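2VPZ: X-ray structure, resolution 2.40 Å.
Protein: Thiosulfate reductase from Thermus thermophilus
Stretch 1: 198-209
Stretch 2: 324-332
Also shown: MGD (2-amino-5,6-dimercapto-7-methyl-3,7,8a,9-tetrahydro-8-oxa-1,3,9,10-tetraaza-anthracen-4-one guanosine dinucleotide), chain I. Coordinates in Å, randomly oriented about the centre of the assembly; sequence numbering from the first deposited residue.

Stretch 1 (198-209) ENARYIVLIGHH
Stretch 2, residues 324-332: PRAVLPPTR

Two segments distant in sequence can be joined by a short parallel ladder, separate locally, and meet again beside a cofactor, as residues 198-209 and 324-332 of this thiosulfate reductase illustrate. Together they bury 721 Å² between them.

The backbone supplies the framework. Residues 202-206 form a strand, with phi/psi from -154/125 at Tyr202 to -106/96 at Ile206; alongside runs a weakly bonded strand at about Ala326 (-127/125) and Val327 (-132/141). The direction is parallel and the register pairs Ile203 with Val327, their CA atoms 5.1 Å apart, while Val204 CA lies 4.6 Å from Leu328 CA. As is usual in parallel pairing, one residue bonds to two neighbours of its partner: Val327 N donates to Tyr202 O at 3.1 Å, and Val327 O accepts from Val204 N at 2.9 Å with a nearly straight 170° angle. Upstream, Arg201 N donates to Arg325 O at 2.7 Å. CA-H...O contacts supplement these bonds, from Ala326 CA to Tyr202 O (3.2 Å), Ile203 CA to Val327 O (3.4 Å) and Leu328 CA to Val204 O (3.3 Å). Beyond Leu328, Pro329 has no amide hydrogen to continue the ladder.

Apolar side chains fill the space beside it. Ile203 (m, t) and Val327 (chi1 -120°, between wells) share a sheet face, with Ile203 CG1 4.2 Å from Val327 CG2; Ile203 CG2 also reaches Pro329 CD at 3.8 Å. Val204 (t) packs its CB 3.8 Å from CG of Leu328 (m, p).

Before the ladder, two arginines meet. Arg325 (chi1 m) lays its guanidinium face over Arg201 CG, with Arg325 NH2 3.2 Å from that carbon. Arg201 (m, m) brings NE within 3.9 Å of Arg325 NH2, a like-charge approach; Arg201 NH2 is hydrogen-bonded elsewhere in the structure.

At the other end, the imidazole of His208 (t, chi2 -35°) receives Thr331 CA over one face, 4.0 Å from the ring centroid, a CH-pi contact. Pro329 O lies at the ring's edge, 3.6 Å from His208 CD2. A water bridges the local gap, accepting from Thr331 N at 2.8 Å and donating to Ile206 O at 3.1 Å; a second water lies 2.9 Å from His208 NE2.

Both stretches engage MGD. Thr331 (t) donates from OG1 to MGD O2B at 2.6 Å, and His209 (p) from NE2 to MGD O3A at 3.1 Å. Gly207 adopts 73/-3, a positive phi that favours glycine; an ideal CB there would come within 2.9 Å of MGD N3.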

# COMPACT_ATOMS: atom_id res chain seq x y z
N GLU A 198 22.40 -21.12 5.41
CA GLU A 198 22.81 -20.08 4.48
C GLU A 198 22.91 -20.48 3.01
O GLU A 198 22.81 -19.62 2.12
CB GLU A 198 24.10 -19.45 4.99
CG GLU A 198 25.22 -20.45 5.10
CD GLU A 198 26.58 -19.79 5.25
OE1 GLU A 198 27.56 -20.34 4.73
OE2 GLU A 198 26.61 -18.71 5.88
N ASN A 199 23.12 -21.76 2.73
CA ASN A 199 23.16 -22.25 1.35
C ASN A 199 21.88 -23.01 0.96
O ASN A 199 21.70 -23.37 -0.21
CB ASN A 199 24.40 -23.12 1.07
CG ASN A 199 25.71 -22.36 1.19
OD1 ASN A 199 25.87 -21.28 0.62
ND2 ASN A 199 26.65 -22.92 1.96
N ALA A 200 20.98 -23.26 1.92
CA ALA A 200 19.71 -23.96 1.66
C ALA A 200 18.81 -23.16 0.66
O ALA A 200 18.76 -21.93 0.69
CB ALA A 200 18.97 -24.25 2.97
N ARG A 201 18.08 -23.88 -0.20
CA ARG A 201 17.26 -23.26 -1.28
C ARG A 201 15.77 -23.51 -1.24
O ARG A 201 14.96 -22.82 -1.88
CB ARG A 201 17.78 -23.75 -2.62
CG ARG A 201 19.04 -23.07 -3.08
CD ARG A 201 18.67 -21.70 -3.65
NE ARG A 201 18.90 -20.58 -2.73
CZ ARG A 201 18.49 -19.34 -2.92
NH1 ARG A 201 17.81 -19.03 -4.02
NH2 ARG A 201 18.75 -18.40 -2.01
N TYR A 202 15.46 -24.57 -0.50
CA TYR A 202 14.11 -25.09 -0.29
C TYR A 202 14.21 -25.81 1.08
O TYR A 202 15.05 -26.69 1.27
CB TYR A 202 13.80 -26.08 -1.42
CG TYR A 202 12.34 -26.48 -1.55
CD1 TYR A 202 11.44 -25.72 -2.30
CD2 TYR A 202 11.86 -27.64 -0.93
CE1 TYR A 202 10.11 -26.09 -2.45
CE2 TYR A 202 10.52 -28.04 -1.06
CZ TYR A 202 9.65 -27.26 -1.82
OH TYR A 202 8.34 -27.62 -1.97
N ILE A 203 13.34 -25.42 2.01
CA ILE A 203 13.33 -25.97 3.37
C ILE A 203 11.96 -26.54 3.82
O ILE A 203 10.95 -25.84 3.73
CB ILE A 203 13.79 -24.86 4.39
CG1 ILE A 203 15.20 -24.38 4.05
CG2 ILE A 203 13.71 -25.37 5.85
CD1 ILE A 203 15.65 -23.16 4.86
N VAL A 204 11.91 -27.78 4.31
CA VAL A 204 10.64 -28.34 4.78
C VAL A 204 10.64 -28.58 6.30
O VAL A 204 11.41 -29.40 6.82
CB VAL A 204 10.25 -29.68 4.00
CG1 VAL A 204 8.86 -30.17 4.47
CG2 VAL A 204 10.24 -29.44 2.47
N LEU A 205 9.77 -27.83 6.99
CA LEU A 205 9.59 -27.87 8.44
C LEU A 205 8.39 -28.72 8.85
O LEU A 205 7.24 -28.44 8.46
CB LEU A 205 9.41 -26.44 9.03
CG LEU A 205 10.53 -25.42 8.70
CD1 LEU A 205 10.20 -24.04 9.30
CD2 LEU A 205 11.89 -25.95 9.22
N ILE A 206 8.65 -29.78 9.61
CA ILE A 206 7.61 -30.62 10.13
C ILE A 206 7.41 -30.36 11.67
O ILE A 206 8.17 -30.89 12.49
CB ILE A 206 7.89 -32.17 9.79
CG1 ILE A 206 7.86 -32.38 8.27
CG2 ILE A 206 6.86 -33.08 10.52
CD1 ILE A 206 7.77 -33.84 7.80
N GLY A 207 6.45 -29.51 12.03
CA GLY A 207 6.13 -29.19 13.40
C GLY A 207 7.09 -28.32 14.17
O GLY A 207 6.98 -27.92 15.34
N HIS A 208 8.15 -28.04 13.45
CA HIS A 208 9.32 -27.24 13.86
C HIS A 208 8.75 -25.77 13.88
O HIS A 208 8.64 -25.15 12.83
CB HIS A 208 10.37 -27.46 12.68
CG HIS A 208 11.83 -27.29 13.03
ND1 HIS A 208 12.32 -26.38 13.93
CD2 HIS A 208 12.91 -27.85 12.47
CE1 HIS A 208 13.64 -26.39 13.91
NE2 HIS A 208 14.02 -27.28 13.02
N HIS A 209 8.38 -25.20 15.02
CA HIS A 209 7.90 -23.81 15.02
C HIS A 209 9.03 -22.77 15.29
O HIS A 209 9.44 -22.60 16.45
CB HIS A 209 6.69 -23.62 16.02
CG HIS A 209 6.94 -23.99 17.45
ND1 HIS A 209 6.08 -23.64 18.46
CD2 HIS A 209 7.94 -24.64 18.03
CE1 HIS A 209 6.56 -24.06 19.62
NE2 HIS A 209 7.70 -24.67 19.38
N PRO A 324 21.57 -30.65 -4.18
CA PRO A 324 21.57 -31.14 -2.79
C PRO A 324 21.12 -30.06 -1.75
O PRO A 324 21.15 -30.30 -0.53
CB PRO A 324 23.02 -31.59 -2.56
CG PRO A 324 23.84 -30.77 -3.53
CD PRO A 324 22.93 -30.46 -4.71
N ARG A 325 20.68 -28.91 -2.25
CA ARG A 325 20.27 -27.73 -1.48
C ARG A 325 18.78 -27.57 -1.05
O ARG A 325 18.21 -26.47 -1.00
CB ARG A 325 20.80 -26.49 -2.22
CG ARG A 325 22.22 -26.73 -2.74
CD ARG A 325 23.01 -25.45 -2.77
NE ARG A 325 22.42 -24.51 -3.71
CZ ARG A 325 22.39 -23.19 -3.58
NH1 ARG A 325 22.92 -22.61 -2.51
NH2 ARG A 325 21.83 -22.43 -4.53
N ALA A 326 18.20 -28.72 -0.74
CA ALA A 326 16.83 -28.91 -0.25
C ALA A 326 17.01 -29.74 1.04
O ALA A 326 17.65 -30.80 0.99
CB ALA A 326 16.00 -29.71 -1.27
N VAL A 327 16.48 -29.25 2.17
CA VAL A 327 16.55 -29.90 3.50
C VAL A 327 15.26 -30.02 4.31
O VAL A 327 14.45 -29.08 4.34
CB VAL A 327 17.40 -29.12 4.58
CG1 VAL A 327 18.57 -29.95 5.09
CG2 VAL A 327 17.77 -27.75 4.09
N LEU A 328 15.07 -31.16 4.98
CA LEU A 328 13.98 -31.28 5.94
C LEU A 328 14.72 -31.22 7.30
O LEU A 328 15.05 -32.27 7.85
CB LEU A 328 13.22 -32.61 5.85
CG LEU A 328 12.21 -32.85 4.75
CD1 LEU A 328 12.93 -33.20 3.49
CD2 LEU A 328 11.30 -34.00 5.13
N PRO A 329 15.00 -30.02 7.86
CA PRO A 329 15.71 -30.15 9.15
C PRO A 329 14.90 -30.90 10.22
O PRO A 329 13.68 -30.68 10.31
CB PRO A 329 15.96 -28.70 9.61
CG PRO A 329 15.62 -27.84 8.43
CD PRO A 329 14.63 -28.63 7.59
N PRO A 330 15.54 -31.79 11.03
CA PRO A 330 14.78 -32.51 12.07
C PRO A 330 14.40 -31.57 13.27
O PRO A 330 15.26 -30.86 13.79
CB PRO A 330 15.74 -33.62 12.54
CG PRO A 330 16.95 -33.57 11.64
CD PRO A 330 16.95 -32.18 11.00
N THR A 331 13.13 -31.58 13.70
CA THR A 331 12.69 -30.74 14.83
C THR A 331 13.35 -31.18 16.17
O THR A 331 14.00 -32.22 16.24
CB THR A 331 11.10 -30.71 14.98
OG1 THR A 331 10.70 -29.61 15.77
CG2 THR A 331 10.57 -32.01 15.60
N ARG A 332 13.25 -30.38 17.23
CA ARG A 332 13.88 -30.79 18.48
C ARG A 332 12.92 -31.60 19.36
O ARG A 332 13.25 -32.69 19.84
CB ARG A 332 14.43 -29.59 19.23
CG ARG A 332 15.41 -29.88 20.36
CD ARG A 332 15.88 -28.55 20.94
NE ARG A 332 16.94 -28.62 21.94
CZ ARG A 332 18.22 -28.37 21.72
NH1 ARG A 332 18.61 -28.02 20.50
NH2 ARG A 332 19.11 -28.45 22.70
PB MGD I . 7.69 -29.03 17.81
O1B MGD I . 7.02 -29.90 18.79
O2B MGD I . 8.29 -29.58 16.61
O3B MGD I . 8.69 -28.31 18.83
O3A MGD I . 10.11 -26.58 20.03
PA MGD I . 10.03 -27.45 18.72
O1A MGD I . 11.25 -28.24 18.78
O2A MGD I . 9.99 -26.57 17.57
O5' MGD I . 6.71 -27.92 17.32
C5' MGD I . 5.59 -27.33 18.00
C4' MGD I . 4.61 -27.26 16.84
O4' MGD I . 4.32 -28.63 16.62
C3' MGD I . 3.23 -26.60 17.09
O3' MGD I . 2.90 -25.66 16.04
C2' MGD I . 2.20 -27.76 17.04
O2' MGD I . 1.12 -27.39 16.21
C1' MGD I . 2.95 -28.79 16.24
N9 MGD I . 2.38 -30.16 16.11
C8 MGD I . 1.63 -30.83 17.05
N7 MGD I . 1.26 -32.07 16.61
C5 MGD I . 1.76 -32.19 15.35
C6 MGD I . 1.67 -33.21 14.28
O6 MGD I . 1.09 -34.27 14.56
N1 MGD I . 2.29 -32.99 13.12
C2 MGD I . 2.94 -31.82 12.86
N2 MGD I . 3.56 -31.64 11.64
N3 MGD I . 3.05 -30.83 13.79
C4 MGD I . 2.50 -30.95 15.03
C10 MGD I . 10.51 -26.93 21.34
C11 MGD I . 11.94 -26.49 21.43
O11 MGD I . 11.96 -25.06 21.42
C12 MGD I . 12.74 -27.19 22.56
S12 MGD I . 12.77 -28.86 22.72
C13 MGD I . 13.49 -26.49 23.49
S13 MGD I . 14.45 -27.32 24.63
C14 MGD I . 13.51 -24.98 23.49
N15 MGD I . 12.73 -24.35 24.50
C16 MGD I . 12.26 -23.07 24.34
C17 MGD I . 11.47 -22.31 25.37
O17 MGD I . 11.25 -22.83 26.49
N18 MGD I . 11.08 -21.01 25.10
C19 MGD I . 11.34 -20.50 23.87
N19 MGD I . 10.87 -19.29 23.62
N20 MGD I . 12.01 -21.12 22.84
C21 MGD I . 12.51 -22.37 23.07
N22 MGD I . 13.15 -23.07 22.14
C23 MGD I . 13.17 -24.49 22.10
O HOH W 1 10.92 -32.35 12.21
O HOH W 2 16.81 -27.89 12.95